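Local atomic coordinates of 2-ON-2 hemoglobin (Agrobacterium tumefaciens, PDB entry 2XYK), a protein that binds heme b and, as a truncated hemoglobin of group II, probably binds oxygen at the heme iron. Residues R90-L94 / L121-M125; A51-D55 / Y67-H71; L8-I12 / L110-I114. All coordinates share one frame; numbering follows the deposited sequence.

Interactions 1 and 2 work on the same cofactor from different sides. At 90-94 / 121-125, Trp93 lies over the heme beside the iron; at 51-55 / 67-71, Lys52 and Tyr67 hold the propionates. The two meet where Trp93 CZ2 packs on Phe53 CZ at 3.5 Å. Water 1, an axial ligand of the iron, accepts a bond from Trp93 NE1, while His80 supplies the axial protein ligand. Interaction 3 lies away from the heme-binding residues, with the side chain of Ile114 about 8 Å from the heme, yet it shares helix 108-125 with interaction 1. All three centres are about 19 Å from one another, and interaction 2 is nested inside the loop of chain that interaction 3 closes.

Interaction 1. Residues R90-L94 / L121-M125; sequences RDEWL and LAFHM. With HEM (protoporphyrin IX containing Fe), chain C.
Arg90 lays its guanidinium on the ring of Phe123. CB leaves the helix toward the partner segment and meets the heme vinyl carbon CBB at 3.7 Å. CG, anti to the backbone N (chi1 171°), lies 3.9 Å from both heme CBB and Ala122 O, which sit on the same side of it. CD then sits over the centre of the Phe123 ring, 3.7 Å from its centroid, a CH-pi contact almost on the ring normal. Here the chain bends (chi3 81°), which swings NE out over CZ of Phe123 and sets the guanidinium nearly flat on the ring, the planes only 12° apart and CZ of Arg90 3.5 Å from CE2 of Phe123. Asp91 takes the edge of the guanidinium: NE and NH2 both reach OD1, NE at 2.7 Å, and both come from the same face of the carboxylate. NH1 goes to Gln126. Next to this stack, Leu94 CD2 packs on Ala122 CB at 3.7 Å, and Leu94 CD1 approaches Phe123 CE1 obliquely. Trp93 turns its indole face to the heme, with CE3 just grazing Ala122 CB, and its NE1 donates to water 1 on the iron at 2.8 Å. The salt bridge to Asp91 thus fixes the rotation of a cationic plane that Phe123 covers on one face, so cation-pi attraction probably adds to the apolar contact joining these antiparallel helices beside the heme.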
loop_
_atom_site.group_PDB
_atom_site.type_symbol
_atom_site.label_atom_id
_atom_site.label_comp_id
_atom_site.label_asym_id
_atom_site.label_seq_id
_atom_site.Cartn_x
_atom_site.Cartn_y
_atom_site.Cartn_z
ATOM N N ARG A 90 -11.441 -2.152 -5.875
ATOM C CA ARG A 90 -11.225 -2.111 -4.437
ATOM C C ARG A 90 -10.824 -3.465 -3.838
ATOM O O ARG A 90 -9.822 -3.530 -3.136
ATOM C CB ARG A 90 -12.444 -1.530 -3.724
ATOM C CG ARG A 90 -12.426 -1.637 -2.178
ATOM C CD ARG A 90 -13.903 -1.627 -1.673
ATOM N NE ARG A 90 -14.548 -2.950 -1.789
ATOM C CZ ARG A 90 -15.862 -3.151 -1.886
ATOM N NH1 ARG A 90 -16.697 -2.126 -1.912
ATOM N NH2 ARG A 90 -16.342 -4.391 -1.954
ATOM N N ASP A 91 -11.611 -4.522 -4.074
ATOM C CA ASP A 91 -11.331 -5.821 -3.436
ATOM C C ASP A 91 -10.080 -6.497 -4.010
ATOM O O ASP A 91 -9.414 -7.279 -3.318
ATOM C CB ASP A 91 -12.516 -6.775 -3.573
ATOM C CG ASP A 91 -13.742 -6.294 -2.825
ATOM O OD1 ASP A 91 -13.617 -5.451 -1.895
ATOM O OD2 ASP A 91 -14.837 -6.754 -3.187
ATOM N N GLU A 92 -9.777 -6.211 -5.277
ATOM C CA GLU A 92 -8.587 -6.758 -5.948
ATOM C C GLU A 92 -7.290 -6.089 -5.502
ATOM O O GLU A 92 -6.241 -6.746 -5.460
ATOM C CB GLU A 92 -8.740 -6.687 -7.469
ATOM C CG GLU A 92 -9.810 -7.656 -7.999
ATOM C CD GLU A 92 -10.022 -7.531 -9.513
ATOM O OE1 GLU A 92 -9.217 -6.870 -10.191
ATOM O OE2 GLU A 92 -10.985 -8.114 -10.011
ATOM N N TRP A 93 -7.365 -4.797 -5.164
ATOM C CA TRP A 93 -6.273 -4.063 -4.504
ATOM C C TRP A 93 -6.031 -4.707 -3.116
ATOM O O TRP A 93 -4.920 -5.052 -2.731
ATOM C CB TRP A 93 -6.697 -2.564 -4.356
ATOM C CG TRP A 93 -5.596 -1.606 -3.904
ATOM C CD1 TRP A 93 -4.871 -0.734 -4.695
ATOM C CD2 TRP A 93 -5.083 -1.447 -2.563
ATOM N NE1 TRP A 93 -3.957 -0.033 -3.914
ATOM C CE2 TRP A 93 -4.081 -0.446 -2.610
ATOM C CE3 TRP A 93 -5.387 -2.047 -1.325
ATOM C CZ2 TRP A 93 -3.378 -0.043 -1.469
ATOM C CZ3 TRP A 93 -4.675 -1.653 -0.188
ATOM C CH2 TRP A 93 -3.698 -0.652 -0.267
ATOM N N LEU A 94 -7.103 -4.900 -2.371
ATOM C CA LEU A 94 -7.026 -5.513 -1.037
ATOM C C LEU A 94 -6.521 -6.958 -1.097
ATOM O O LEU A 94 -5.766 -7.398 -0.228
ATOM C CB LEU A 94 -8.396 -5.437 -0.344
ATOM C CG LEU A 94 -8.810 -4.033 0.127
ATOM C CD1 LEU A 94 -10.317 -4.022 0.431
ATOM C CD2 LEU A 94 -7.948 -3.614 1.392
ATOM N N LEU A 121 -9.051 2.567 4.664
ATOM C CA LEU A 121 -8.666 3.563 3.635
ATOM C C LEU A 121 -9.128 3.121 2.242
ATOM O O LEU A 121 -9.621 3.938 1.453
ATOM C CB LEU A 121 -7.149 3.808 3.629
ATOM C CG LEU A 121 -6.540 4.749 4.662
ATOM C CD1 LEU A 121 -5.020 4.832 4.463
ATOM C CD2 LEU A 121 -7.181 6.150 4.611
ATOM N N ALA A 122 -8.977 1.826 1.953
ATOM C CA ALA A 122 -9.323 1.293 0.624
ATOM C C ALA A 122 -10.805 1.461 0.335
ATOM O O ALA A 122 -11.179 1.827 -0.778
ATOM C CB ALA A 122 -8.925 -0.179 0.490
ATOM N N PHE A 123 -11.645 1.189 1.337
ATOM C CA PHE A 123 -13.103 1.365 1.170
ATOM C C PHE A 123 -13.441 2.842 0.970
ATOM O O PHE A 123 -14.308 3.193 0.168
ATOM C CB PHE A 123 -13.883 0.765 2.335
ATOM C CG PHE A 123 -14.249 -0.691 2.126
ATOM C CD1 PHE A 123 -13.317 -1.697 2.347
ATOM C CD2 PHE A 123 -15.532 -1.041 1.738
ATOM C CE1 PHE A 123 -13.656 -3.044 2.156
ATOM C CE2 PHE A 123 -15.886 -2.360 1.559
ATOM C CZ PHE A 123 -14.937 -3.375 1.761
ATOM N N HIS A 124 -12.704 3.693 1.668
ATOM C CA HIS A 124 -12.813 5.124 1.499
ATOM C C HIS A 124 -12.317 5.675 0.136
ATOM O O HIS A 124 -12.708 6.788 -0.257
ATOM C CB HIS A 124 -12.118 5.820 2.669
ATOM C CG HIS A 124 -12.583 7.231 2.886
ATOM N ND1 HIS A 124 -13.883 7.537 3.222
ATOM C CD2 HIS A 124 -11.925 8.415 2.798
ATOM C CE1 HIS A 124 -14.016 8.856 3.310
ATOM N NE2 HIS A 124 -12.839 9.413 3.060
ATOM N N MET A 125 -11.455 4.934 -0.583
ATOM C CA MET A 125 -10.968 5.407 -1.910
ATOM C C MET A 125 -11.965 5.075 -2.992
ATOM O O MET A 125 -11.935 5.663 -4.059
ATOM C CB MET A 125 -9.613 4.789 -2.322
ATOM C CG MET A 125 -8.453 5.086 -1.388
ATOM S SD MET A 125 -8.193 6.866 -1.147
ATOM C CE MET A 125 -9.226 7.210 0.302
HETATM C CHA HEM C . -2.112 5.890 -6.439
HETATM C CHB HEM C . -5.612 2.498 -7.130
HETATM C CHC HEM C . -6.169 2.280 -2.281
HETATM C CHD HEM C . -2.010 4.680 -1.705
HETATM C C1A HEM C . -3.050 5.055 -7.036
HETATM C C2A HEM C . -3.370 5.000 -8.451
HETATM C C3A HEM C . -4.328 4.085 -8.645
HETATM C C4A HEM C . -4.656 3.496 -7.357
HETATM C CMA HEM C . -5.020 3.659 -9.981
HETATM C CAA HEM C . -2.674 5.893 -9.509
HETATM C CBA HEM C . -1.285 5.271 -9.794
HETATM C CGA HEM C . -0.218 6.257 -10.271
HETATM O O1A HEM C . -0.377 7.513 -10.219
HETATM O O2A HEM C . 0.853 5.776 -10.712
HETATM C C1B HEM C . -6.112 2.152 -5.883
HETATM C C2B HEM C . -7.227 1.264 -5.567
HETATM C C3B HEM C . -7.358 1.223 -4.221
HETATM C C4B HEM C . -6.336 2.074 -3.644
HETATM C CMB HEM C . -8.099 0.491 -6.570
HETATM C CAB HEM C . -8.385 0.441 -3.360
HETATM C CBB HEM C . -9.655 0.848 -3.285
HETATM C C1C HEM C . -5.082 2.865 -1.694
HETATM C C2C HEM C . -4.789 2.871 -0.286
HETATM C C3C HEM C . -3.630 3.523 -0.105
HETATM C C4C HEM C . -3.165 3.958 -1.415
HETATM C CMC HEM C . -5.722 2.206 0.755
HETATM C CAC HEM C . -2.917 3.789 1.251
HETATM C CBC HEM C . -2.620 2.763 2.082
HETATM C C1D HEM C . -1.674 5.317 -2.885
HETATM C C2D HEM C . -0.630 6.317 -3.063
HETATM C C3D HEM C . -0.669 6.692 -4.535
HETATM C C4D HEM C . -1.723 5.894 -5.111
HETATM C CMD HEM C . 0.325 6.869 -1.977
HETATM C CAD HEM C . 0.228 7.721 -5.267
HETATM C CBD HEM C . -0.549 9.036 -5.137
HETATM C CGD HEM C . 0.078 10.138 -5.963
HETATM O O1D HEM C . -0.159 10.206 -7.198
HETATM O O2D HEM C . 0.824 10.935 -5.360
HETATM N NA HEM C . -3.848 4.125 -6.397
HETATM N NB HEM C . -5.589 2.607 -4.681
HETATM N NC HEM C . -4.087 3.539 -2.358
HETATM N ND HEM C . -2.276 5.099 -4.110
HETATM FE FE HEM C . -3.951 3.875 -4.365
HETATM O O HOH W 1 -2.697 2.405 -4.459
#

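Interaction 2. Residues A51-D55 / Y67-H71. With HEM (protoporphyrin IX containing Fe), chain C.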
loop_
_atom_site.group_PDB
_atom_site.type_symbol
_atom_site.label_atom_id
_atom_site.label_comp_id
_atom_site.label_asym_id
_atom_site.label_seq_id
_atom_site.Cartn_x
_atom_site.Cartn_y
_atom_site.Cartn_z
ATOM N N ALA A 51 7.250 3.453 -6.905
ATOM C CA ALA A 51 8.062 4.474 -6.225
ATOM C C ALA A 51 7.213 5.275 -5.229
ATOM O O ALA A 51 7.609 5.468 -4.086
ATOM C CB ALA A 51 8.726 5.420 -7.259
ATOM N N LYS A 52 6.039 5.741 -5.675
ATOM C CA LYS A 52 5.173 6.573 -4.834
ATOM C C LYS A 52 4.600 5.811 -3.628
ATOM O O LYS A 52 4.573 6.343 -2.513
ATOM C CB LYS A 52 4.060 7.212 -5.661
ATOM C CG LYS A 52 4.542 8.285 -6.617
ATOM C CD LYS A 52 3.392 8.969 -7.299
ATOM C CE LYS A 52 2.728 8.026 -8.253
ATOM N NZ LYS A 52 1.859 8.732 -9.266
ATOM N N PHE A 53 4.157 4.574 -3.843
ATOM C CA PHE A 53 3.562 3.770 -2.766
ATOM C C PHE A 53 4.617 3.398 -1.737
ATOM O O PHE A 53 4.367 3.455 -0.542
ATOM C CB PHE A 53 2.849 2.525 -3.320
ATOM C CG PHE A 53 1.848 1.905 -2.357
ATOM C CD1 PHE A 53 1.132 2.692 -1.448
ATOM C CD2 PHE A 53 1.618 0.535 -2.370
ATOM C CE1 PHE A 53 0.195 2.121 -0.564
ATOM C CE2 PHE A 53 0.686 -0.061 -1.476
ATOM C CZ PHE A 53 -0.028 0.725 -0.598
ATOM N N TYR A 54 5.806 3.046 -2.209
ATOM C CA TYR A 54 6.926 2.757 -1.331
ATOM C C TYR A 54 7.243 3.978 -0.449
ATOM O O TYR A 54 7.400 3.826 0.763
ATOM C CB TYR A 54 8.127 2.305 -2.189
ATOM C CG TYR A 54 9.470 2.472 -1.564
ATOM C CD1 TYR A 54 9.964 1.548 -0.614
ATOM C CD2 TYR A 54 10.279 3.543 -1.934
ATOM C CE1 TYR A 54 11.230 1.736 -0.030
ATOM C CE2 TYR A 54 11.525 3.732 -1.377
ATOM C CZ TYR A 54 12.004 2.833 -0.431
ATOM O OH TYR A 54 13.250 3.062 0.086
ATOM N N ASP A 55 7.314 5.180 -1.047
ATOM C CA ASP A 55 7.543 6.421 -0.284
ATOM C C ASP A 55 6.385 6.702 0.675
ATOM O O ASP A 55 6.611 7.114 1.812
ATOM C CB ASP A 55 7.679 7.650 -1.204
ATOM C CG ASP A 55 9.022 7.723 -1.932
ATOM O OD1 ASP A 55 9.956 6.923 -1.621
ATOM O OD2 ASP A 55 9.114 8.566 -2.862
ATOM N N TYR A 67 7.308 10.685 1.297
ATOM C CA TYR A 67 6.223 10.957 0.367
ATOM C C TYR A 67 5.819 12.434 0.508
ATOM O O TYR A 67 5.726 13.174 -0.471
ATOM C CB TYR A 67 5.021 10.036 0.636
ATOM C CG TYR A 67 3.867 10.353 -0.266
ATOM C CD1 TYR A 67 2.976 11.375 0.052
ATOM C CD2 TYR A 67 3.672 9.652 -1.463
ATOM C CE1 TYR A 67 1.936 11.696 -0.787
ATOM C CE2 TYR A 67 2.607 9.979 -2.309
ATOM C CZ TYR A 67 1.762 11.003 -1.954
ATOM O OH TYR A 67 0.712 11.342 -2.771
ATOM N N VAL A 68 5.603 12.873 1.738
ATOM C CA VAL A 68 5.207 14.258 1.941
ATOM C C VAL A 68 6.283 15.255 1.450
ATOM O O VAL A 68 5.968 16.209 0.735
ATOM C CB VAL A 68 4.643 14.492 3.346
ATOM C CG1 VAL A 68 4.401 16.002 3.588
ATOM C CG2 VAL A 68 3.327 13.730 3.473
ATOM N N GLU A 69 7.547 14.980 1.767
ATOM C CA GLU A 69 8.682 15.767 1.258
ATOM C C GLU A 69 8.604 16.021 -0.255
ATOM O O GLU A 69 8.878 17.130 -0.703
ATOM C CB GLU A 69 9.992 15.058 1.573
ATOM C CG GLU A 69 11.133 15.995 1.917
ATOM C CD GLU A 69 12.491 15.301 1.927
ATOM O OE1 GLU A 69 12.560 14.109 2.345
ATOM O OE2 GLU A 69 13.486 15.958 1.510
ATOM N N LYS A 70 8.231 15.002 -1.032
ATOM C CA LYS A 70 8.181 15.112 -2.500
ATOM C C LYS A 70 6.874 15.673 -3.043
ATOM O O LYS A 70 6.878 16.532 -3.911
ATOM C CB LYS A 70 8.449 13.757 -3.181
ATOM C CG LYS A 70 9.752 13.094 -2.784
ATOM C CD LYS A 70 9.892 11.722 -3.442
ATOM C CE LYS A 70 11.271 11.117 -3.135
ATOM N NZ LYS A 70 11.274 9.783 -3.780
ATOM N N HIS A 71 5.757 15.185 -2.520
ATOM C CA HIS A 71 4.450 15.439 -3.124
ATOM C C HIS A 71 3.538 16.314 -2.252
ATOM O O HIS A 71 2.488 16.759 -2.708
ATOM C CB HIS A 71 3.779 14.086 -3.465
ATOM C CG HIS A 71 4.726 13.068 -4.050
ATOM N ND1 HIS A 71 5.231 13.170 -5.330
ATOM C CD2 HIS A 71 5.256 11.930 -3.530
ATOM C CE1 HIS A 71 6.041 12.150 -5.573
ATOM N NE2 HIS A 71 6.078 11.385 -4.496
HETATM C CHA HEM C . -2.112 5.890 -6.439
HETATM C CHB HEM C . -5.612 2.498 -7.130
HETATM C CHC HEM C . -6.169 2.280 -2.281
HETATM C CHD HEM C . -2.010 4.680 -1.705
HETATM C C1A HEM C . -3.050 5.055 -7.036
HETATM C C2A HEM C . -3.370 5.000 -8.451
HETATM C C3A HEM C . -4.328 4.085 -8.645
HETATM C C4A HEM C . -4.656 3.496 -7.357
HETATM C CMA HEM C . -5.020 3.659 -9.981
HETATM C CAA HEM C . -2.674 5.893 -9.509
HETATM C CBA HEM C . -1.285 5.271 -9.794
HETATM C CGA HEM C . -0.218 6.257 -10.271
HETATM O O1A HEM C . -0.377 7.513 -10.219
HETATM O O2A HEM C . 0.853 5.776 -10.712
HETATM C C1B HEM C . -6.112 2.152 -5.883
HETATM C C2B HEM C . -7.227 1.264 -5.567
HETATM C C3B HEM C . -7.358 1.223 -4.221
HETATM C C4B HEM C . -6.336 2.074 -3.644
HETATM C CMB HEM C . -8.099 0.491 -6.570
HETATM C CAB HEM C . -8.385 0.441 -3.360
HETATM C CBB HEM C . -9.655 0.848 -3.285
HETATM C C1C HEM C . -5.082 2.865 -1.694
HETATM C C2C HEM C . -4.789 2.871 -0.286
HETATM C C3C HEM C . -3.630 3.523 -0.105
HETATM C C4C HEM C . -3.165 3.958 -1.415
HETATM C CMC HEM C . -5.722 2.206 0.755
HETATM C CAC HEM C . -2.917 3.789 1.251
HETATM C CBC HEM C . -2.620 2.763 2.082
HETATM C C1D HEM C . -1.674 5.317 -2.885
HETATM C C2D HEM C . -0.630 6.317 -3.063
HETATM C C3D HEM C . -0.669 6.692 -4.535
HETATM C C4D HEM C . -1.723 5.894 -5.111
HETATM C CMD HEM C . 0.325 6.869 -1.977
HETATM C CAD HEM C . 0.228 7.721 -5.267
HETATM C CBD HEM C . -0.549 9.036 -5.137
HETATM C CGD HEM C . 0.078 10.138 -5.963
HETATM O O1D HEM C . -0.159 10.206 -7.198
HETATM O O2D HEM C . 0.824 10.935 -5.360
HETATM N NA HEM C . -3.848 4.125 -6.397
HETATM N NB HEM C . -5.589 2.607 -4.681
HETATM N NC HEM C . -4.087 3.539 -2.358
HETATM N ND HEM C . -2.276 5.099 -4.110
HETATM FE FE HEM C . -3.951 3.875 -4.365
HETATM O O HOH W 2 7.602 9.084 -4.968
HETATM O O HOH W 1 -2.697 2.405 -4.459
#
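Tyr67, the first residue of its segment, packs its CB against the Asp55 carbonyl oxygen at 3.5 Å and brings its CD2 edge to the Lys52 carbonyl. CG lies anti to the backbone N (chi1 177°), carrying the ring along helix 47-60 to the heme, where OH donates to propionate oxygen O2D; the place of this hydroxyl is less sure, because another atom of the model crowds it. Lys70 follows, running extended beyond CG until NZ meets Asp55 OD2 at 2.6 Å, on the syn side and 22° out of the carboxylate plane. Last comes His71. Its CD2 lies over a face of Tyr67, toward the rim, while NE2 stands 4.1 Å from Lys52 CG and is 2.8 Å from water 2. Lys52 itself bends away at chi3 to give NZ to both propionates, 2.7 Å from O1A and 3.2 Å from O1D. Two lysines therefore face two sets of carboxylates, one pairing the helices and one pinning the heme. Asp55 OD2 takes both the Lys70 ammonium and, at 2.6 Å, a proton of water 2, which links it to His71 NE2; Lys70 would partly offset its charge.

Interaction 3. Residues L8-I12 / L110-I114; sequences LYEAI and LREII
Leu110 and Leu8 both hold CG anti to the carbonyl carbon (chi1 -59° in Leu110), which sends each forked end from its helix into the gap between them. Ile12 does otherwise: CG1 falls between the backbone N and the carbonyl carbon (chi1 72°), a placement that leaves the CG2 methyl to meet the partner helix. Leu110 is the residue on which most of the first segment converges. Its CD1 methyl is pressed against Ala11, 3.5 Å from CB and 3.3 Å from the carbonyl oxygen, and the same methyl meets Ile12 CG2 at 3.8 Å. The other branch, CD2, touches Ala11 CB and, from another direction, Leu8 CD2 at a looser 4.2 Å. One turn further along helix 108-125, Ile113 and Ile114 meet Leu8. Both methyls of Leu8 bear on the same side of Ile113 CG2, with CD2 at 3.7 Å from it, while CD2 also reaches Ile114 CG1 at 4.1 Å. Leu8 and Ile113 meet at a slant, whereas Leu8 and Ile114 slide past each other in opposite directions. Ile114 CD1 closes the set by approaching Ile12 CG2 at 4.3 Å.

The side-chain contacts are apolar and no hydrogen bond joins the segments, whose axes stay 11.2 Å apart at an angle of 148° between directions. Two backbone groups bond outside the contact: the Ile12 carbonyl accepts from Thr17, and Asn107 OD1 takes the backbone N-H of Leu110. Ile105 touches both Ile12 and Ile114, and Leu61 and Met101 also pack on Ile114, which is buried. A short N-terminal helix thus lies nearly antiparallel against the start of the last long helix, closing one end of the all-helical globin fold in this truncated hemoglobin.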
loop_
_atom_site.group_PDB
_atom_site.type_symbol
_atom_site.label_atom_id
_atom_site.label_comp_id
_atom_site.label_asym_id
_atom_site.label_seq_id
_atom_site.Cartn_x
_atom_site.Cartn_y
_atom_site.Cartn_z
ATOM N N LEU A 8 6.088 1.094 13.990
ATOM C CA LEU A 8 5.762 -0.014 13.097
ATOM C C LEU A 8 6.892 -0.257 12.073
ATOM O O LEU A 8 7.243 -1.422 11.783
ATOM C CB LEU A 8 4.434 0.223 12.370
ATOM C CG LEU A 8 3.155 -0.107 13.131
ATOM C CD1 LEU A 8 1.990 0.673 12.546
ATOM C CD2 LEU A 8 2.902 -1.637 13.079
ATOM N N TYR A 9 7.449 0.834 11.526
ATOM C CA TYR A 9 8.545 0.750 10.544
ATOM C C TYR A 9 9.688 -0.060 11.126
ATOM O O TYR A 9 10.155 -1.024 10.504
ATOM C CB TYR A 9 9.055 2.146 10.196
ATOM C CG TYR A 9 10.037 2.286 9.032
ATOM C CD1 TYR A 9 9.614 2.155 7.692
ATOM C CD2 TYR A 9 11.374 2.651 9.266
ATOM C CE1 TYR A 9 10.515 2.359 6.623
ATOM C CE2 TYR A 9 12.287 2.857 8.198
ATOM C CZ TYR A 9 11.859 2.710 6.886
ATOM O OH TYR A 9 12.747 2.930 5.839
ATOM N N GLU A 10 10.137 0.344 12.316
ATOM C CA GLU A 10 11.196 -0.396 13.021
ATOM C C GLU A 10 10.786 -1.851 13.230
ATOM O O GLU A 10 11.527 -2.788 12.897
ATOM C CB GLU A 10 11.501 0.273 14.366
ATOM C CG GLU A 10 12.435 1.457 14.262
ATOM C CD GLU A 10 12.535 2.259 15.581
ATOM O OE1 GLU A 10 11.616 2.166 16.418
ATOM O OE2 GLU A 10 13.521 2.981 15.759
ATOM N N ALA A 11 9.582 -2.028 13.754
ATOM C CA ALA A 11 9.047 -3.356 14.124
ATOM C C ALA A 11 9.022 -4.408 12.982
ATOM O O ALA A 11 9.238 -5.602 13.225
ATOM C CB ALA A 11 7.642 -3.192 14.763
ATOM N N ILE A 12 8.713 -3.980 11.757
ATOM C CA ILE A 12 8.593 -4.916 10.620
ATOM C C ILE A 12 9.898 -5.098 9.849
ATOM O O ILE A 12 9.962 -5.937 8.970
ATOM C CB ILE A 12 7.481 -4.502 9.625
ATOM C CG1 ILE A 12 7.886 -3.246 8.816
ATOM C CG2 ILE A 12 6.109 -4.356 10.347
ATOM C CD1 ILE A 12 6.931 -2.924 7.626
ATOM N N LEU A 110 1.774 -7.455 13.996
ATOM C CA LEU A 110 2.101 -6.286 13.181
ATOM C C LEU A 110 1.256 -6.247 11.905
ATOM O O LEU A 110 0.814 -5.183 11.507
ATOM C CB LEU A 110 3.601 -6.258 12.876
ATOM C CG LEU A 110 4.528 -6.208 14.116
ATOM C CD1 LEU A 110 6.000 -6.112 13.673
ATOM C CD2 LEU A 110 4.181 -5.048 15.087
ATOM N N ARG A 111 0.998 -7.401 11.285
ATOM C CA ARG A 111 0.087 -7.439 10.124
ATOM C C ARG A 111 -1.337 -7.004 10.482
ATOM O O ARG A 111 -1.962 -6.265 9.727
ATOM C CB ARG A 111 0.062 -8.816 9.461
ATOM C CG ARG A 111 1.375 -9.188 8.736
ATOM C CD ARG A 111 1.190 -10.391 7.840
ATOM N NE ARG A 111 0.485 -11.514 8.499
ATOM C CZ ARG A 111 1.100 -12.489 9.176
ATOM N NH1 ARG A 111 2.418 -12.462 9.328
ATOM N NH2 ARG A 111 0.406 -13.472 9.732
ATOM N N GLU A 112 -1.844 -7.459 11.628
ATOM C CA GLU A 112 -3.163 -7.038 12.104
ATOM C C GLU A 112 -3.242 -5.543 12.423
ATOM O O GLU A 112 -4.232 -4.864 12.060
ATOM C CB GLU A 112 -3.607 -7.863 13.326
ATOM C CG GLU A 112 -4.874 -7.316 13.983
ATOM O OE1 GLU A 112 -4.264 -8.235 16.166
ATOM O OE2 GLU A 112 -6.030 -7.265 16.484
ATOM N N ILE A 113 -2.202 -5.018 13.086
ATOM C CA ILE A 113 -2.127 -3.572 13.318
ATOM C C ILE A 113 -2.170 -2.754 11.997
ATOM O O ILE A 113 -2.849 -1.752 11.919
ATOM C CB ILE A 113 -0.906 -3.177 14.187
ATOM C CG1 ILE A 113 -1.177 -3.530 15.664
ATOM C CG2 ILE A 113 -0.636 -1.676 14.077
ATOM C CD1 ILE A 113 0.078 -3.916 16.472
ATOM N N ILE A 114 -1.486 -3.217 10.954
ATOM C CA ILE A 114 -1.417 -2.444 9.707
ATOM C C ILE A 114 -2.695 -2.562 8.894
ATOM O O ILE A 114 -3.141 -1.588 8.302
ATOM C CB ILE A 114 -0.222 -2.882 8.819
ATOM C CG1 ILE A 114 1.105 -2.504 9.459
ATOM C CG2 ILE A 114 -0.301 -2.233 7.421
ATOM C CD1 ILE A 114 2.299 -3.251 8.813
#